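Local coordinates for carbohydrate kinase, FGGY (PDB 3H6E), which is an FGGY-type carbohydrate kinase that probably transfers a phosphate group from a nucleotide to a sugar substrate, at residues Ala236-Ala241 against Ala252-Thr257; Arg280-Asn285 against Leu382-Ser387; Arg302-Leu307 against Leu372-Val377; Val402-Leu407 against Cys414-Ala419. All coordinates share one frame; numbering follows the deposited sequence.

Interaction 1 of 4, residues Ala236-Ala241 against Ala252-Thr257; sequences AALLAA and ATVLST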
# COMPACT_ATOMS: atom_id res chain seq x y z
N ALA A 236 4.32 2.66 5.49
CA ALA A 236 5.68 2.35 5.90
C ALA A 236 6.64 2.73 4.78
O ALA A 236 7.65 3.40 5.01
CB ALA A 236 5.82 0.87 6.23
N ALA A 237 6.31 2.30 3.56
CA ALA A 237 7.15 2.58 2.40
C ALA A 237 7.23 4.07 2.10
O ALA A 237 8.24 4.55 1.58
CB ALA A 237 6.62 1.83 1.19
N LEU A 238 6.18 4.81 2.44
CA LEU A 238 6.17 6.25 2.21
C LEU A 238 7.13 6.95 3.15
O LEU A 238 7.93 7.80 2.73
CB LEU A 238 4.76 6.82 2.35
CG LEU A 238 3.79 6.40 1.25
CD1 LEU A 238 2.46 7.14 1.39
CD2 LEU A 238 4.40 6.65 -0.13
N LEU A 239 7.06 6.60 4.43
CA LEU A 239 8.04 7.05 5.41
C LEU A 239 9.45 6.81 4.88
O LEU A 239 10.27 7.72 4.86
CB LEU A 239 7.88 6.29 6.73
CG LEU A 239 6.95 6.93 7.76
CD1 LEU A 239 6.94 6.09 9.03
CD2 LEU A 239 7.39 8.35 8.05
N ALA A 240 9.71 5.58 4.46
CA ALA A 240 11.01 5.22 3.91
C ALA A 240 11.40 6.16 2.77
O ALA A 240 12.43 6.84 2.83
CB ALA A 240 11.00 3.78 3.43
N ALA A 241 10.57 6.20 1.73
CA ALA A 241 10.82 7.06 0.58
C ALA A 241 11.15 8.49 1.00
O ALA A 241 12.03 9.13 0.42
CB ALA A 241 9.63 7.04 -0.36
N ALA A 252 6.34 15.08 -4.16
CA ALA A 252 6.85 13.83 -4.70
C ALA A 252 5.77 12.78 -4.79
O ALA A 252 4.77 12.85 -4.08
CB ALA A 252 8.00 13.32 -3.86
N THR A 253 5.97 11.80 -5.67
CA THR A 253 5.05 10.69 -5.82
C THR A 253 5.82 9.38 -5.81
O THR A 253 6.82 9.23 -6.51
CB THR A 253 4.29 10.79 -7.16
OG1 THR A 253 3.38 11.90 -7.12
CG2 THR A 253 3.51 9.51 -7.42
N VAL A 254 5.37 8.43 -4.99
CA VAL A 254 5.93 7.09 -5.02
C VAL A 254 5.05 6.17 -5.87
O VAL A 254 3.85 6.07 -5.65
CB VAL A 254 6.10 6.49 -3.61
CG1 VAL A 254 6.64 5.07 -3.70
CG2 VAL A 254 7.03 7.36 -2.77
N LEU A 255 5.66 5.53 -6.85
CA LEU A 255 4.93 4.62 -7.72
C LEU A 255 5.38 3.19 -7.44
O LEU A 255 6.46 2.79 -7.87
CB LEU A 255 5.17 4.95 -9.19
CG LEU A 255 4.48 4.00 -10.17
CD1 LEU A 255 3.02 4.37 -10.32
CD2 LEU A 255 5.18 4.00 -11.51
N SER A 256 4.55 2.44 -6.73
CA SER A 256 4.87 1.05 -6.45
C SER A 256 4.37 0.15 -7.58
O SER A 256 3.33 0.41 -8.19
CB SER A 256 4.31 0.60 -5.10
OG SER A 256 2.91 0.65 -5.09
N THR A 257 5.12 -0.91 -7.86
CA THR A 257 4.79 -1.81 -8.95
C THR A 257 4.74 -3.26 -8.48
O THR A 257 5.18 -3.57 -7.37
CB THR A 257 5.78 -1.66 -10.13
OG1 THR A 257 7.07 -2.14 -9.74
CG2 THR A 257 5.89 -0.20 -10.55
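Val254 meets Leu238 and Ala241 where a helix following one sheet of the actin-like fold packs on a strand of the other. Helix 233-241 leads on from strand 226-232 of the first sheet, while strand 252-256 lies inside the second, parallel to strand 390-394 and antiparallel to strand 261-266. Along 252-257, Ala252 pairs through its backbone with Leu266; Thr253 then directs its CB to the far side of the sheet from the helix, where its OG1 hydrogen-bonds Ser387 OG. Val254 turns the other way, and its CG2 branch carries most of the contact. With CG1 anti to the backbone N (chi1 177°), CG2 is left beside that N and faces the helix. It settles between two residues on successive turns, 3.6 Å from Ala241 CB and 3.8 Å from Leu238 CD2, and Val254 CB itself is 3.9 Å from Leu238 CD2. At CG2 the lines to these two partners stand at about a right angle, so the methyl occupies the groove between them. Leu238 starts out alongside the strand, but its CD2 branch swings in toward Val254, and the two side chains meet at a slant. Beyond Val254 the segment turns to other neighbours: Leu255 pairs through its backbone with Leu392, and Thr257 OG1 bonds Glu394 O and Phe397 N. No hydrogen bond links helix and strand. Three buried apolar residues join the two parts of the fold almost wholly through methyl groups, so the contact rests on shape and burial rather than on directional bonds.

Interaction 2 of 4, residues Arg280-Asn285 against Leu382-Ser387; sequences RDCLVN and LDLIGS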
# COMPACT_ATOMS: atom_id res chain seq x y z
N ARG A 280 -12.07 5.83 -12.90
CA ARG A 280 -10.78 5.60 -13.54
C ARG A 280 -9.74 5.09 -12.55
O ARG A 280 -8.53 5.23 -12.76
CB ARG A 280 -10.31 6.85 -14.29
CG ARG A 280 -10.88 6.92 -15.71
CD ARG A 280 -10.89 8.32 -16.28
NE ARG A 280 -9.56 8.82 -16.62
CZ ARG A 280 -8.86 8.44 -17.68
NH1 ARG A 280 -9.36 7.54 -18.51
NH2 ARG A 280 -7.67 8.95 -17.91
N ASP A 281 -10.23 4.47 -11.48
CA ASP A 281 -9.39 3.74 -10.53
C ASP A 281 -8.47 4.65 -9.71
O ASP A 281 -7.29 4.35 -9.52
CB ASP A 281 -8.59 2.65 -11.25
CG ASP A 281 -8.63 1.32 -10.52
OD1 ASP A 281 -8.85 1.33 -9.29
OD2 ASP A 281 -8.46 0.26 -11.16
N CYS A 282 -9.02 5.76 -9.22
CA CYS A 282 -8.31 6.63 -8.29
C CYS A 282 -8.90 6.46 -6.89
O CYS A 282 -10.02 5.97 -6.73
CB CYS A 282 -8.41 8.09 -8.73
SG CYS A 282 -7.57 8.47 -10.29
N LEU A 283 -8.15 6.88 -5.88
CA LEU A 283 -8.62 6.83 -4.50
C LEU A 283 -7.83 7.80 -3.63
O LEU A 283 -6.83 8.37 -4.08
CB LEU A 283 -8.54 5.41 -3.94
CG LEU A 283 -7.16 4.76 -3.78
CD1 LEU A 283 -7.18 3.72 -2.67
CD2 LEU A 283 -6.67 4.16 -5.09
N VAL A 284 -8.27 8.00 -2.40
CA VAL A 284 -7.59 8.92 -1.51
C VAL A 284 -7.15 8.25 -0.21
O VAL A 284 -7.98 7.86 0.60
CB VAL A 284 -8.46 10.13 -1.15
CG1 VAL A 284 -7.63 11.13 -0.34
CG2 VAL A 284 -9.02 10.78 -2.41
N ASN A 285 -5.84 8.13 -0.05
CA ASN A 285 -5.26 7.66 1.19
C ASN A 285 -4.88 8.85 2.06
O ASN A 285 -5.10 10.00 1.69
CB ASN A 285 -4.03 6.79 0.91
CG ASN A 285 -4.39 5.49 0.20
OD1 ASN A 285 -5.25 4.74 0.66
ND2 ASN A 285 -3.73 5.23 -0.92
N LEU A 382 -0.58 8.88 -13.34
CA LEU A 382 0.13 9.91 -12.60
C LEU A 382 -0.49 11.28 -12.83
O LEU A 382 -0.52 12.12 -11.93
CB LEU A 382 1.61 9.93 -13.01
CG LEU A 382 2.49 8.81 -12.45
CD1 LEU A 382 3.61 8.44 -13.41
CD2 LEU A 382 3.03 9.19 -11.07
N ASP A 383 -0.99 11.51 -14.04
CA ASP A 383 -1.61 12.79 -14.39
C ASP A 383 -2.99 12.98 -13.77
O ASP A 383 -3.36 14.11 -13.44
CB ASP A 383 -1.68 12.96 -15.91
CG ASP A 383 -0.33 13.30 -16.52
OD1 ASP A 383 0.56 13.73 -15.75
OD2 ASP A 383 -0.17 13.14 -17.74
N LEU A 384 -3.74 11.90 -13.62
CA LEU A 384 -5.05 11.96 -12.96
C LEU A 384 -4.99 12.58 -11.57
O LEU A 384 -5.96 13.16 -11.10
CB LEU A 384 -5.68 10.57 -12.88
CG LEU A 384 -6.78 10.20 -13.87
CD1 LEU A 384 -6.58 10.87 -15.22
CD2 LEU A 384 -6.89 8.69 -14.02
N ILE A 385 -3.84 12.45 -10.90
CA ILE A 385 -3.71 12.91 -9.52
C ILE A 385 -2.77 14.11 -9.38
O ILE A 385 -2.50 14.56 -8.28
CB ILE A 385 -3.23 11.77 -8.58
CG1 ILE A 385 -1.92 11.17 -9.09
CG2 ILE A 385 -4.29 10.69 -8.47
CD1 ILE A 385 -1.35 10.09 -8.19
N GLY A 386 -2.26 14.60 -10.51
CA GLY A 386 -1.41 15.78 -10.51
C GLY A 386 0.02 15.53 -10.06
O GLY A 386 0.68 16.44 -9.55
N SER A 387 0.50 14.30 -10.24
CA SER A 387 1.88 13.96 -9.90
C SER A 387 2.87 14.76 -10.73
O SER A 387 2.77 14.80 -11.96
CB SER A 387 2.14 12.46 -10.10
OG SER A 387 1.59 11.68 -9.06
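Leu384, in the last turn of helix 363-384, packs on Cys282, which opens edge strand 282-286 in the second sheet of the actin-like fold, and on Arg280 just before it; a Schellman motif then ends the helix. The leucine CB lies 3.8 Å from Cys282 SG. One bond further, CG sits 4.1 Å from both that sulfur and Arg280 NE, and there the side chain forks. The CD2 branch stays between the two partners, 3.8 Å from Cys282 SG and 3.7 Å from Arg280 NE. CD1 runs further out, along the arginine, to meet the guanidinium group at its edge and in its plane rather than over a face. Arg280 can lie across the leucine because its chain bends at chi3 (72°), and the two side chains cross at about a right angle; the same arginine makes a cation-pi contact with Tyr349. One residue on, Ile385 adds a looser touch from CG2 to Cys282 SG. The chain then turns at Gly386, whose phi is positive (77°), with Ser387 N bonded to Leu382 O at 2.9 Å and Gly386 N to Asp383 O. This turn carries the backbone from the helix toward strand 390-394. All contact between the two segments is van der Waals, and the closest approach is at the outer end, 3.5 Å from Leu384 CD1 to Arg280 NH2.

Interaction 3 of 4, residues Arg302-Leu307 against Leu372-Val377; sequences REIETL and LYAALV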
# COMPACT_ATOMS: atom_id res chain seq x y z
N ARG A 302 -0.24 -7.46 -13.93
CA ARG A 302 -1.14 -8.50 -14.41
C ARG A 302 -1.26 -8.47 -15.93
O ARG A 302 -1.34 -9.52 -16.58
CB ARG A 302 -2.53 -8.34 -13.78
CG ARG A 302 -3.62 -9.12 -14.49
CD ARG A 302 -3.39 -10.62 -14.38
NE ARG A 302 -3.55 -11.09 -13.00
CZ ARG A 302 -4.71 -11.50 -12.48
NH1 ARG A 302 -5.81 -11.49 -13.22
NH2 ARG A 302 -4.76 -11.92 -11.23
N GLU A 303 -1.26 -7.27 -16.50
CA GLU A 303 -1.38 -7.12 -17.95
C GLU A 303 -0.09 -7.56 -18.63
O GLU A 303 -0.12 -8.29 -19.62
CB GLU A 303 -1.72 -5.68 -18.30
CG GLU A 303 -2.82 -5.09 -17.43
CD GLU A 303 -3.43 -3.84 -18.03
OE1 GLU A 303 -3.65 -3.82 -19.26
OE2 GLU A 303 -3.70 -2.88 -17.28
N ILE A 304 1.03 -7.10 -18.10
CA ILE A 304 2.33 -7.51 -18.61
C ILE A 304 2.44 -9.04 -18.64
O ILE A 304 2.88 -9.62 -19.63
CB ILE A 304 3.47 -6.92 -17.77
CG1 ILE A 304 3.53 -5.40 -17.96
CG2 ILE A 304 4.79 -7.57 -18.13
CD1 ILE A 304 4.66 -4.71 -17.21
N GLU A 305 2.01 -9.69 -17.56
CA GLU A 305 2.08 -11.14 -17.44
C GLU A 305 1.20 -11.83 -18.47
O GLU A 305 1.53 -12.91 -18.96
CB GLU A 305 1.69 -11.60 -16.04
CG GLU A 305 2.06 -13.04 -15.75
CD GLU A 305 1.14 -13.69 -14.73
OE1 GLU A 305 1.59 -13.91 -13.59
OE2 GLU A 305 -0.03 -13.96 -15.08
N THR A 306 0.07 -11.21 -18.80
CA THR A 306 -0.78 -11.74 -19.85
C THR A 306 0.02 -11.78 -21.14
O THR A 306 -0.02 -12.76 -21.89
CB THR A 306 -2.04 -10.88 -20.07
OG1 THR A 306 -2.69 -10.65 -18.81
CG2 THR A 306 -3.00 -11.56 -21.03
N LEU A 307 0.78 -10.72 -21.39
CA LEU A 307 1.59 -10.59 -22.60
C LEU A 307 2.77 -11.57 -22.66
O LEU A 307 2.98 -12.21 -23.68
CB LEU A 307 2.12 -9.16 -22.75
CG LEU A 307 1.23 -8.08 -23.38
CD1 LEU A 307 0.17 -8.73 -24.26
CD2 LEU A 307 0.60 -7.19 -22.32
N LEU A 372 6.54 -0.45 -22.53
CA LEU A 372 6.15 0.87 -23.01
C LEU A 372 4.69 1.15 -22.70
O LEU A 372 4.34 2.25 -22.28
CB LEU A 372 6.39 1.00 -24.52
CG LEU A 372 7.84 0.97 -25.02
CD1 LEU A 372 7.92 1.50 -26.45
CD2 LEU A 372 8.75 1.77 -24.10
N TYR A 373 3.85 0.15 -22.91
CA TYR A 373 2.42 0.26 -22.66
C TYR A 373 2.14 0.57 -21.19
O TYR A 373 1.18 1.29 -20.87
CB TYR A 373 1.71 -1.04 -23.08
CG TYR A 373 0.33 -1.22 -22.48
CD1 TYR A 373 -0.78 -0.66 -23.08
CD2 TYR A 373 0.16 -1.95 -21.31
CE1 TYR A 373 -2.04 -0.82 -22.53
CE2 TYR A 373 -1.10 -2.12 -20.75
CZ TYR A 373 -2.19 -1.56 -21.37
OH TYR A 373 -3.44 -1.72 -20.82
N ALA A 374 2.97 0.04 -20.30
CA ALA A 374 2.79 0.25 -18.87
C ALA A 374 3.27 1.64 -18.47
O ALA A 374 2.78 2.23 -17.51
CB ALA A 374 3.53 -0.82 -18.07
N ALA A 375 4.22 2.17 -19.23
CA ALA A 375 4.72 3.52 -19.00
C ALA A 375 3.65 4.53 -19.37
O ALA A 375 3.44 5.52 -18.66
CB ALA A 375 5.98 3.77 -19.80
N LEU A 376 2.97 4.27 -20.47
CA LEU A 376 1.95 5.18 -20.99
C LEU A 376 0.71 5.19 -20.10
O LEU A 376 0.11 6.25 -19.88
CB LEU A 376 1.57 4.78 -22.42
CG LEU A 376 2.74 4.87 -23.41
CD1 LEU A 376 2.54 3.92 -24.59
CD2 LEU A 376 2.96 6.31 -23.88
N VAL A 377 0.33 4.03 -19.59
CA VAL A 377 -0.82 3.93 -18.71
C VAL A 377 -0.47 4.49 -17.33
O VAL A 377 -1.31 5.10 -16.67
CB VAL A 377 -1.33 2.48 -18.57
CG1 VAL A 377 -2.53 2.42 -17.64
CG2 VAL A 377 -1.68 1.90 -19.94
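Two helices of the second half of the actin-like fold, 300-308 and 363-384, are joined here by a buried hydrogen bond between Glu303 and Tyr373 with a small apolar contact, Ile304 to Ala374, beside it. Tyr373 OH donates to Glu303 OE1 over 2.6 Å. The carboxylate oxygen is met on its syn side, with the hydroxyl 28° out of the carboxylate plane. Carboxylate and phenol ring are steeply turned against each other, their planes 70° apart, and the acid comes to the ring at its edge, which brings OE1 to 3.4 Å from Tyr373 CE2. Beyond CG the glutamate chain is extended, which lets it reach across to the second helix. OE1 is the focus of more than this one bond, since Leu342 N also donates to it and Thr341 OG1 does so weakly. Several donors on one buried oxygen probably restrain the rotation of the carboxylate and would probably favour its charged form. Tyr373 leaves its helix with CG anti to the backbone N (chi1 162°), which carries the ring forward along the helix, toward the next turn. Val377, one turn on in the same helix, lays CG2 over one ring face, 3.7 Å above the plane and displaced toward the rim. Phe298, from the strand before helix 300-308, also touches both Glu303 and Val377 and so packs beside the polar pair. The second connection between the helices is softer: Ile304 begins alongside its neighbour helix but extends its far end inward, where CD1 lies 4.1 Å from Ala374 CB.

Interaction 4 of 4, residues Val402-Leu407 against Cys414-Ala419; sequences VFVRAL and CAVYTA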
# COMPACT_ATOMS: atom_id res chain seq x y z
N VAL A 402 13.33 -0.71 -19.59
CA VAL A 402 12.49 -0.14 -20.63
C VAL A 402 11.35 0.66 -20.01
O VAL A 402 10.98 1.72 -20.52
CB VAL A 402 11.91 -1.23 -21.56
CG1 VAL A 402 11.12 -0.59 -22.68
CG2 VAL A 402 13.04 -2.10 -22.11
N PHE A 403 10.80 0.16 -18.91
CA PHE A 403 9.69 0.83 -18.23
C PHE A 403 10.12 2.17 -17.63
O PHE A 403 9.58 3.22 -17.99
CB PHE A 403 9.08 -0.06 -17.15
CG PHE A 403 8.09 0.65 -16.27
CD1 PHE A 403 6.87 1.07 -16.78
CD2 PHE A 403 8.38 0.90 -14.94
CE1 PHE A 403 5.96 1.73 -15.97
CE2 PHE A 403 7.47 1.55 -14.13
CZ PHE A 403 6.26 1.97 -14.65
N VAL A 404 11.08 2.13 -16.73
CA VAL A 404 11.54 3.31 -16.00
C VAL A 404 12.06 4.38 -16.95
O VAL A 404 11.71 5.57 -16.78
CB VAL A 404 12.64 2.95 -14.98
CG1 VAL A 404 13.18 4.21 -14.32
CG2 VAL A 404 12.12 1.98 -13.94
N ARG A 405 12.90 4.02 -17.90
CA ARG A 405 13.47 4.98 -18.83
C ARG A 405 12.43 5.58 -19.77
O ARG A 405 12.53 6.74 -20.17
CB ARG A 405 14.62 4.36 -19.62
CG ARG A 405 15.80 3.94 -18.76
CD ARG A 405 16.99 3.50 -19.59
NE ARG A 405 17.66 4.64 -20.21
CZ ARG A 405 18.74 4.55 -20.98
NH1 ARG A 405 19.28 3.36 -21.22
NH2 ARG A 405 19.29 5.64 -21.50
N ALA A 406 11.43 4.78 -20.14
CA ALA A 406 10.32 5.29 -20.93
C ALA A 406 9.56 6.33 -20.12
O ALA A 406 9.07 7.32 -20.65
CB ALA A 406 9.40 4.16 -21.35
N LEU A 407 9.49 6.09 -18.81
CA LEU A 407 8.82 7.02 -17.91
C LEU A 407 9.60 8.34 -17.85
O LEU A 407 9.02 9.42 -17.93
CB LEU A 407 8.69 6.41 -16.52
CG LEU A 407 7.64 7.08 -15.63
CD1 LEU A 407 6.28 7.07 -16.33
CD2 LEU A 407 7.57 6.42 -14.26
N CYS A 414 10.67 16.14 -15.26
CA CYS A 414 10.45 15.45 -14.00
C CYS A 414 11.66 14.58 -13.68
O CYS A 414 12.34 14.11 -14.58
CB CYS A 414 9.18 14.60 -14.08
SG CYS A 414 8.81 13.63 -12.61
N ALA A 415 11.93 14.39 -12.39
CA ALA A 415 13.04 13.54 -11.97
C ALA A 415 12.53 12.18 -11.52
O ALA A 415 12.09 12.01 -10.38
CB ALA A 415 13.84 14.22 -10.86
N VAL A 416 12.59 11.20 -12.41
CA VAL A 416 12.23 9.82 -12.08
C VAL A 416 13.40 9.12 -11.38
O VAL A 416 14.54 9.23 -11.81
CB VAL A 416 11.84 9.03 -13.34
CG1 VAL A 416 11.53 7.58 -12.99
CG2 VAL A 416 10.66 9.69 -14.04
N TYR A 417 13.10 8.41 -10.30
CA TYR A 417 14.15 7.77 -9.50
C TYR A 417 13.96 6.26 -9.35
O TYR A 417 12.86 5.73 -9.51
CB TYR A 417 14.21 8.41 -8.11
CG TYR A 417 14.70 9.84 -8.09
CD1 TYR A 417 16.03 10.13 -8.37
CD2 TYR A 417 13.85 10.89 -7.76
CE1 TYR A 417 16.49 11.44 -8.35
CE2 TYR A 417 14.30 12.19 -7.73
CZ TYR A 417 15.63 12.46 -8.02
OH TYR A 417 16.09 13.76 -7.99
N THR A 418 15.06 5.59 -9.02
CA THR A 418 15.02 4.20 -8.56
C THR A 418 16.04 4.07 -7.44
O THR A 418 17.04 4.80 -7.42
CB THR A 418 15.35 3.19 -9.68
OG1 THR A 418 16.59 3.56 -10.31
CG2 THR A 418 14.24 3.16 -10.72
N ALA A 419 15.79 3.16 -6.50
CA ALA A 419 16.65 3.01 -5.34
C ALA A 419 17.98 2.31 -5.67
O ALA A 419 18.06 1.53 -6.62
CB ALA A 419 15.93 2.27 -4.23
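Leu407 N donates to Phe403 O over 3.0 Å inside helix 401-410, in the turn that presents Leu407 to Val416 and Val404 to Val416 and Thr418. This is the helix-on-strand face of a beta-alpha-beta unit made of strand 390-394, helix 401-410 and strand 415-419. The axes of helix segment 402-407 and strand 415-419 run nearly antiparallel, at 154°, and come within 8.9 Å of each other. Between them the side-chain contact is entirely apolar. Val416 and Thr418, alternate residues of the strand, both turn their CB atoms to the helix. Val404 answers both: its CG1 lies 4.0 Å from Val416 CG1 and also reaches Thr418 CG2, while its CG2 branch is 4.0 Å from that same threonine methyl. Against Val416 the valine crosses at a slant, whereas Val404 and Thr418 approach tip to tip. The threonine can take part as a hydrocarbon because its chi1 of 52° sets OG1 between the backbone N and carbonyl carbon, leaving CG2 beside the N and turned to the helix. Ile446 touches both Val404 and Thr418 at this end. At the other end the two branches of Val416 divide the work, CG1 serving Val404 and CG2 turning to Leu407, where it lies 4.3 Å from Leu407 CG and 4.2 Å from Leu407 C.

Interactions 1, 2 and 4 reach the second sheet, 1 at an inner strand facing the first half of the fold, 2 at an edge strand and 4 within a beta-alpha-beta unit; interaction 3 joins helices. Interaction 1 lies nearest the chain centre, about 9 Å centre to centre, and is buried, as are 3 and 4, whereas 2 is partly buried. Interactions 2 and 3 share helix 363-384. Chemistry varies accordingly: 1 and 4 pack methyl groups, 2 adds a sulfur and a guanidinium edge, and 3 alone has a hydrogen bond between its segments. Phe403 of interaction 4 touches Leu255 of 1 and the backbone of Ala374 and Ala375 of 3, while Leu382 of 2 packs on Leu407.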